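Local structure of putative MCP-type signal transduction protein (Campylobacter jejuni subsp. jejuni serotype O:2, 4WY9) at residues 200-204 and 205-209; 211-214 and 215-219. The protein forms the periplasmic tandem-PAS sensing domain of the chemoreceptor Tlp1, which guides chemotaxis, perhaps by recognising ligands indirectly. All coordinates share one frame; numbering follows the deposited sequence. Where two conformers were deposited one is given.

Interactions 1 and 2 follow one another along the chain, with centres about 19 Å apart, at the two ends of strand 209-213. Interaction 1 (200-204 with 205-209) shapes the loop that leads from helix 190-196 into this strand, about 23 Å from the centre of the chain. Interaction 2 (211-214 with 215-219) folds the strand back into 218-220 and lies nearer the middle, about 11 Å from that centre. Both lean on strand 277-286, the other neighbour of 209-213. Together they delimit the first strand of a five-stranded antiparallel sheet in order 2-1-5-4-3, the order expected of a PAS-like domain and here consistent with the second of the tandem pair.

Interaction 1 of 2, residues 200-204 and 205-209; sequences KGQKY and DGELR
Tyr204 and Glu207 are the ends of a type II beta turn, closed by a bond from Glu207 N to Tyr204 O of 3.0 Å, and the runs 201-204 and 205-209 point 129° apart. Gly206, with phi at +78°, occupies the third turn position, where a positive phi is expected. The Glu207 side chain reaches back to the incoming loop: CG is anti to the backbone N (chi1 170°) and the rest is extended, which carries the carboxylate to the peptides ahead of the turn. OE1 is gripped twice, by Lys203 N at 2.8 Å on its syn side but tilted out of the carboxylate plane, and by Tyr204 N at 3.1 Å nearly in line with the C-O bond. OE2 turns to a water that also donates to Gly201 O, so both carboxylate oxygens help tie the loop together. Alongside, the Gln202 amide slides past Glu207 in the reverse direction, the two flat groups almost parallel; its NE2 donates to a lone pair of Glu207 O at 3.1 Å, and a second water joins NE2 to Gly206 N. Arg209 lays one guanidinium face over Gly201 O and Gln202 N, while NH1 bonds to Asp198 O and Tyr23 OH. Its NE lies 4.0 Å from Glu207 OE2, a long ion pair with the oxygen well out of the guanidinium plane. The Tyr204 ring meets Thr12 and Ile15 of helix 8-51. The result is a type II beta turn braced by the carboxylate of its last residue, leading into the first strand of a PAS-like sheet beside the long N-terminal helix.

Interaction 2 of 2, residues 211-214 and 215-219; sequences LLNS and DGFMA
Leu212 faces Met218 as an antiparallel non-hydrogen-bonded pair, and this end of the hairpin is the tightly packed one. Leu212 CB lies 4.0 Å from Met218 CG, and both side chains rest on Leu231 of helix 231-234. One residue along, Leu211 CD2 touches Ala219 CB at 4.0 Å, and each of these side chains also meets Phe189. Backbone bonds flank the pair, from Ala219 N to Leu211 O at 2.8 Å and from Asn213 N to Phe217 O at 3.0 Å. Nearer the bend, Asn213 O accepts from Gly216 N at 2.9 Å, closing a type I turn. The Asn213 side chain spans the same bend: chi1 of 71° sets CG between the backbone N and the carbonyl carbon, and OD1 thereby takes the Phe217 N-H at 3.0 Å, with the donor above the amide carbonyl plane. OD1 also sits at the edge of the Phe217 ring, whose plane stands 75° from the amide; the same ring makes a cation-pi contact with Arg152. At the turn tip, by contrast, the side chains of Ser214 and Asp215 meet through water. Two waters each link Ser214 OG to the Asp215 carboxylate, one contact being weak; a third donates to Asp215 OD2, its oxygen 2.8 Å from OD2, and accepts a weak bond from Asn213 ND2. Exposed Asp215 thus meets solvent while Leu211 and Leu212 are buried. With Gly216 at phi 107° after the type I turn, and Asn213 bonded through O to Gly216 and through N to Phe217, this is a 3:5 beta hairpin with a G1 bulge, joining strands 209-213 and 218-220 at one side of the PAS-like sheet.

Interaction 1 of 2, residues 200-204 and 205-209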
ATOM      1  N   LYS A 200       5.148  -9.539  20.508  0.51 12.35           N
ATOM      2  CA  LYS A 200       5.162  -8.771  21.754  0.51 14.30           C
ATOM      3  C   LYS A 200       3.853  -8.062  21.950  0.51 16.00           C
ATOM      4  O   LYS A 200       3.489  -7.722  23.079  0.51 18.28           O
ATOM      5  CB  LYS A 200       6.344  -7.799  21.798  0.51 16.52           C
ATOM      6  CG  LYS A 200       7.705  -8.471  21.805  0.51 19.25           C
ATOM      7  CD  LYS A 200       8.876  -7.498  21.697  0.51 23.42           C
ATOM      8  CE  LYS A 200      10.224  -8.243  21.734  0.51 25.67           C
ATOM      9  NZ  LYS A 200      10.349  -9.342  20.741  0.51 25.57           N
ATOM     10  N   GLY A 201       3.131  -7.823  20.860  1.00 15.87           N
ATOM     11  CA  GLY A 201       1.815  -7.152  20.917  1.00 17.71           C
ATOM     12  C   GLY A 201       0.629  -8.069  21.048  1.00 18.24           C
ATOM     13  O   GLY A 201      -0.524  -7.622  21.085  1.00 21.58           O
ATOM     14  N   GLN A 202       0.851  -9.376  21.108  1.00 16.08           N
ATOM     15  CA  GLN A 202      -0.272 -10.345  21.225  1.00 17.00           C
ATOM     16  C   GLN A 202      -0.820 -10.327  22.636  1.00 18.24           C
ATOM     17  O   GLN A 202      -0.143 -10.775  23.562  1.00 24.72           O
ATOM     18  CB  GLN A 202       0.185 -11.760  20.802  1.00 16.28           C
ATOM     19  CG  GLN A 202      -0.912 -12.846  20.757  1.00 18.13           C
ATOM     20  CD  GLN A 202      -1.706 -12.791  19.425  1.00 17.74           C
ATOM     21  OE1 GLN A 202      -1.712 -11.786  18.728  1.00 19.07           O
ATOM     22  NE2 GLN A 202      -2.392 -13.871  19.094  1.00 18.03           N
ATOM     23  N   LYS A 203      -2.005  -9.806  22.828  1.00 13.86           N
ATOM     24  CA  LYS A 203      -2.567  -9.659  24.170  1.00 14.48           C
ATOM     25  C   LYS A 203      -3.444 -10.822  24.534  1.00 12.84           C
ATOM     26  O   LYS A 203      -3.505 -11.188  25.712  1.00 15.54           O
ATOM     27  CB  LYS A 203      -3.335  -8.356  24.289  1.00 15.04           C
ATOM     28  CG  LYS A 203      -3.787  -8.059  25.701  1.00 20.74           C
ATOM     29  CD  LYS A 203      -4.442  -6.702  25.789  1.00 26.63           C
ATOM     30  CE  LYS A 203      -4.880  -6.438  27.220  1.00 30.28           C
ATOM     31  NZ  LYS A 203      -3.688  -6.166  28.040  1.00 34.37           N
ATOM     32  N   TYR A 204      -4.131 -11.403  23.574  1.00 11.48           N
ATOM     33  CA  TYR A 204      -5.047 -12.492  23.858  1.00 11.08           C
ATOM     34  C   TYR A 204      -4.685 -13.740  23.065  1.00 11.45           C
ATOM     35  O   TYR A 204      -4.237 -13.648  21.910  1.00 10.91           O
ATOM     36  CB  TYR A 204      -6.486 -12.100  23.521  1.00 10.60           C
ATOM     37  CG  TYR A 204      -6.941 -10.881  24.256  1.00 10.40           C
ATOM     38  CD1 TYR A 204      -7.380 -10.968  25.560  1.00 12.04           C
ATOM     39  CD2 TYR A 204      -6.977  -9.617  23.658  1.00 10.78           C
ATOM     40  CE1 TYR A 204      -7.772  -9.873  26.247  1.00 14.19           C
ATOM     41  CE2 TYR A 204      -7.407  -8.510  24.344  1.00 11.94           C
ATOM     42  CZ  TYR A 204      -7.804  -8.630  25.658  1.00 12.60           C
ATOM     43  OH  TYR A 204      -8.209  -7.530  26.374  1.00 13.90           O
ATOM     44  N   ASP A 205      -4.939 -14.893  23.658  0.57 13.10           N
ATOM     45  CA  ASP A 205      -4.776 -16.147  22.947  0.57 12.96           C
ATOM     46  C   ASP A 205      -5.700 -16.153  21.729  0.57 11.24           C
ATOM     47  O   ASP A 205      -6.904 -15.940  21.862  0.57 11.88           O
ATOM     48  CB  ASP A 205      -5.120 -17.311  23.882  0.57 16.30           C
ATOM     49  CG  ASP A 205      -4.191 -17.403  25.087  0.57 21.81           C
ATOM     50  OD1 ASP A 205      -3.616 -16.413  25.495  0.57 22.68           O
ATOM     51  OD2 ASP A 205      -3.994 -18.519  25.582  0.57 27.00           O
ATOM     52  N   GLY A 206      -5.148 -16.412  20.551  1.00 11.62           N
ATOM     53  CA  GLY A 206      -5.938 -16.461  19.360  1.00 10.57           C
ATOM     54  C   GLY A 206      -6.327 -15.135  18.787  1.00 10.72           C
ATOM     55  O   GLY A 206      -7.107 -15.072  17.829  1.00 11.24           O
ATOM     56  N   GLU A 207      -5.786 -14.042  19.329  1.00  8.41           N
ATOM     57  CA  GLU A 207      -6.032 -12.716  18.789  1.00  8.87           C
ATOM     58  C   GLU A 207      -5.622 -12.649  17.317  1.00  8.12           C
ATOM     59  O   GLU A 207      -4.536 -13.101  16.963  1.00 10.85           O
ATOM     60  CB  GLU A 207      -5.274 -11.664  19.588  1.00  9.41           C
ATOM     61  CG  GLU A 207      -5.243 -10.281  19.001  1.00  9.10           C
ATOM     62  CD  GLU A 207      -4.503  -9.280  19.853  1.00  9.10           C
ATOM     63  OE1 GLU A 207      -4.152  -9.616  21.009  1.00 10.79           O
ATOM     64  OE2 GLU A 207      -4.256  -8.140  19.361  1.00 10.46           O
ATOM     65  N   LEU A 208      -6.479 -12.091  16.471  1.00  7.59           N
ATOM     66  CA  LEU A 208      -6.175 -11.859  15.062  1.00  8.17           C
ATOM     67  C   LEU A 208      -5.994 -10.375  14.851  1.00  7.80           C
ATOM     68  O   LEU A 208      -6.842  -9.597  15.277  1.00  9.15           O
ATOM     69  CB  LEU A 208      -7.268 -12.405  14.151  1.00  9.04           C
ATOM     70  CG  LEU A 208      -7.606 -13.889  14.325  1.00  9.44           C
ATOM     71  CD1 LEU A 208      -8.825 -14.243  13.506  1.00 11.90           C
ATOM     72  CD2 LEU A 208      -6.438 -14.781  13.968  1.00 11.43           C
ATOM     73  N   ARG A 209      -4.915  -9.987  14.164  1.00  6.76           N
ATOM     74  CA  ARG A 209      -4.641  -8.616  13.793  1.00  6.60           C
ATOM     75  C   ARG A 209      -4.563  -8.538  12.283  1.00  7.17           C
ATOM     76  O   ARG A 209      -3.741  -9.234  11.672  1.00  8.34           O
ATOM     77  CB  ARG A 209      -3.373  -8.118  14.462  1.00  8.04           C
ATOM     78  CG  ARG A 209      -3.484  -8.043  15.969  1.00  7.33           C
ATOM     79  CD  ARG A 209      -2.181  -7.822  16.674  1.00  7.98           C
ATOM     80  NE  ARG A 209      -1.396  -9.026  16.753  1.00  8.24           N
ATOM     81  CZ  ARG A 209      -0.130  -9.085  17.174  1.00  8.45           C
ATOM     82  NH1 ARG A 209       0.521  -7.977  17.458  1.00  8.33           N
ATOM     83  NH2 ARG A 209       0.488 -10.253  17.242  1.00 11.02           N
TER
HETATM   84  O   HOH W   1      -2.754  -6.484  20.633  1.00 15.15           O
HETATM   85  O   HOH W   2      -2.139 -16.818  20.201  1.00 27.28           O

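Interaction 2 of 2, residues 211-214 and 215-219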
ATOM      1  N   LEU A 211      -5.085  -6.158   8.543  1.00  5.74           N
ATOM      2  CA  LEU A 211      -5.202  -4.925   7.759  1.00  5.68           C
ATOM      3  C   LEU A 211      -5.906  -5.277   6.462  1.00  6.16           C
ATOM      4  O   LEU A 211      -5.462  -6.184   5.770  1.00  7.82           O
ATOM      5  CB  LEU A 211      -3.861  -4.283   7.483  1.00  6.10           C
ATOM      6  CG  LEU A 211      -3.852  -3.045   6.610  1.00  7.17           C
ATOM      7  CD1 LEU A 211      -4.567  -1.883   7.275  1.00  8.20           C
ATOM      8  CD2 LEU A 211      -2.434  -2.647   6.231  1.00  8.18           C
ATOM      9  N   LEU A 212      -6.965  -4.565   6.129  1.00  7.11           N
ATOM     10  CA  LEU A 212      -7.675  -4.838   4.894  1.00  7.19           C
ATOM     11  C   LEU A 212      -8.213  -3.560   4.314  1.00  6.71           C
ATOM     12  O   LEU A 212      -8.356  -2.549   5.021  1.00  8.96           O
ATOM     13  CB  LEU A 212      -8.751  -5.891   5.102  1.00 10.05           C
ATOM     14  CG  LEU A 212     -10.015  -5.667   5.874  1.00 11.43           C
ATOM     15  CD1 LEU A 212     -10.880  -6.908   5.880  1.00 11.12           C
ATOM     16  CD2 LEU A 212      -9.789  -5.222   7.315  1.00 13.32           C
ATOM     17  N   ASN A 213      -8.529  -3.554   3.018  1.00  7.39           N
ATOM     18  CA  ASN A 213      -9.159  -2.351   2.482  1.00  8.46           C
ATOM     19  C   ASN A 213     -10.675  -2.426   2.706  1.00  8.60           C
ATOM     20  O   ASN A 213     -11.195  -3.461   3.166  1.00  9.01           O
ATOM     21  CB  ASN A 213      -8.748  -2.074   1.020  1.00  8.70           C
ATOM     22  CG  ASN A 213      -9.313  -3.031   0.006  1.00  9.15           C
ATOM     23  OD1 ASN A 213     -10.175  -3.839   0.282  1.00 10.13           O
ATOM     24  ND2 ASN A 213      -8.849  -2.868  -1.235  1.00  9.24           N
ATOM     25  N   SER A 214     -11.402  -1.360   2.417  1.00  9.90           N
ATOM     26  CA  SER A 214     -12.814  -1.317   2.773  1.00 10.59           C
ATOM     27  C   SER A 214     -13.632  -2.331   1.952  1.00 12.32           C
ATOM     28  O   SER A 214     -14.721  -2.714   2.360  1.00 12.81           O
ATOM     29  CB  SER A 214     -13.382   0.097   2.580  1.00 11.90           C
ATOM     30  OG  SER A 214     -13.325   0.510   1.232  1.00 13.55           O
ATOM     31  N   ASP A 215     -13.108  -2.748   0.797  1.00 11.30           N
ATOM     32  CA  ASP A 215     -13.747  -3.763  -0.015  1.00 12.41           C
ATOM     33  C   ASP A 215     -13.609  -5.164   0.568  1.00 10.96           C
ATOM     34  O   ASP A 215     -14.290  -6.085   0.136  1.00 13.83           O
ATOM     35  CB  ASP A 215     -13.215  -3.732  -1.463  1.00 13.87           C
ATOM     36  CG  ASP A 215     -13.568  -2.460  -2.190  1.00 17.30           C
ATOM     37  OD1 ASP A 215     -14.733  -2.027  -2.079  1.00 19.39           O
ATOM     38  OD2 ASP A 215     -12.694  -1.890  -2.880  1.00 20.84           O
ATOM     39  N   GLY A 216     -12.723  -5.316   1.565  1.00 10.22           N
ATOM     40  CA  GLY A 216     -12.530  -6.593   2.209  1.00 10.32           C
ATOM     41  C   GLY A 216     -11.249  -7.325   1.880  1.00  8.42           C
ATOM     42  O   GLY A 216     -10.994  -8.394   2.450  1.00  9.35           O
ATOM     43  N   PHE A 217     -10.423  -6.792   0.967  1.00  8.92           N
ATOM     44  CA  PHE A 217      -9.219  -7.472   0.558  1.00  8.67           C
ATOM     45  C   PHE A 217      -8.115  -7.320   1.581  1.00  8.42           C
ATOM     46  O   PHE A 217      -7.740  -6.202   1.944  1.00  8.72           O
ATOM     47  CB  PHE A 217      -8.774  -6.983  -0.824  1.00  9.70           C
ATOM     48  CG  PHE A 217      -9.717  -7.323  -1.905  1.00 11.08           C
ATOM     49  CD1 PHE A 217      -9.861  -8.646  -2.348  1.00 11.67           C
ATOM     50  CD2 PHE A 217     -10.509  -6.348  -2.474  1.00 13.10           C
ATOM     51  CE1 PHE A 217     -10.757  -8.945  -3.343  1.00 13.41           C
ATOM     52  CE2 PHE A 217     -11.428  -6.660  -3.487  1.00 13.23           C
ATOM     53  CZ  PHE A 217     -11.556  -7.950  -3.901  1.00 12.43           C
ATOM     54  N   MET A 218      -7.591  -8.442   2.057  1.00  7.70           N
ATOM     55  CA  MET A 218      -6.651  -8.442   3.141  1.00  7.17           C
ATOM     56  C   MET A 218      -5.204  -8.201   2.697  1.00  7.20           C
ATOM     57  O   MET A 218      -4.704  -8.846   1.792  1.00  8.92           O
ATOM     58  CB  MET A 218      -6.756  -9.726   3.925  1.00  7.94           C
ATOM     59  CG  MET A 218      -8.078  -9.801   4.708  1.00  8.96           C
ATOM     60  SD  MET A 218      -8.304 -11.348   5.594  1.00 10.12           S
ATOM     61  CE  MET A 218      -8.774 -12.423   4.249  1.00 11.11           C
ATOM     62  N   ALA A 219      -4.565  -7.254   3.361  1.00  7.83           N
ATOM     63  CA  ALA A 219      -3.152  -6.945   3.189  1.00  7.96           C
ATOM     64  C   ALA A 219      -2.299  -7.745   4.156  1.00  7.84           C
ATOM     65  O   ALA A 219      -1.185  -8.173   3.824  1.00  8.78           O
ATOM     66  CB  ALA A 219      -2.945  -5.473   3.432  1.00  8.36           C
TER
HETATM   67  O   HOH W   3     -10.341  -3.000  -3.855  1.00 15.42           O
HETATM   68  O   HOH W   4     -11.407  -0.448  -0.643  1.00 14.50           O
HETATM   69  O   HOH W   5     -15.709   0.124   0.226  1.00 46.94           O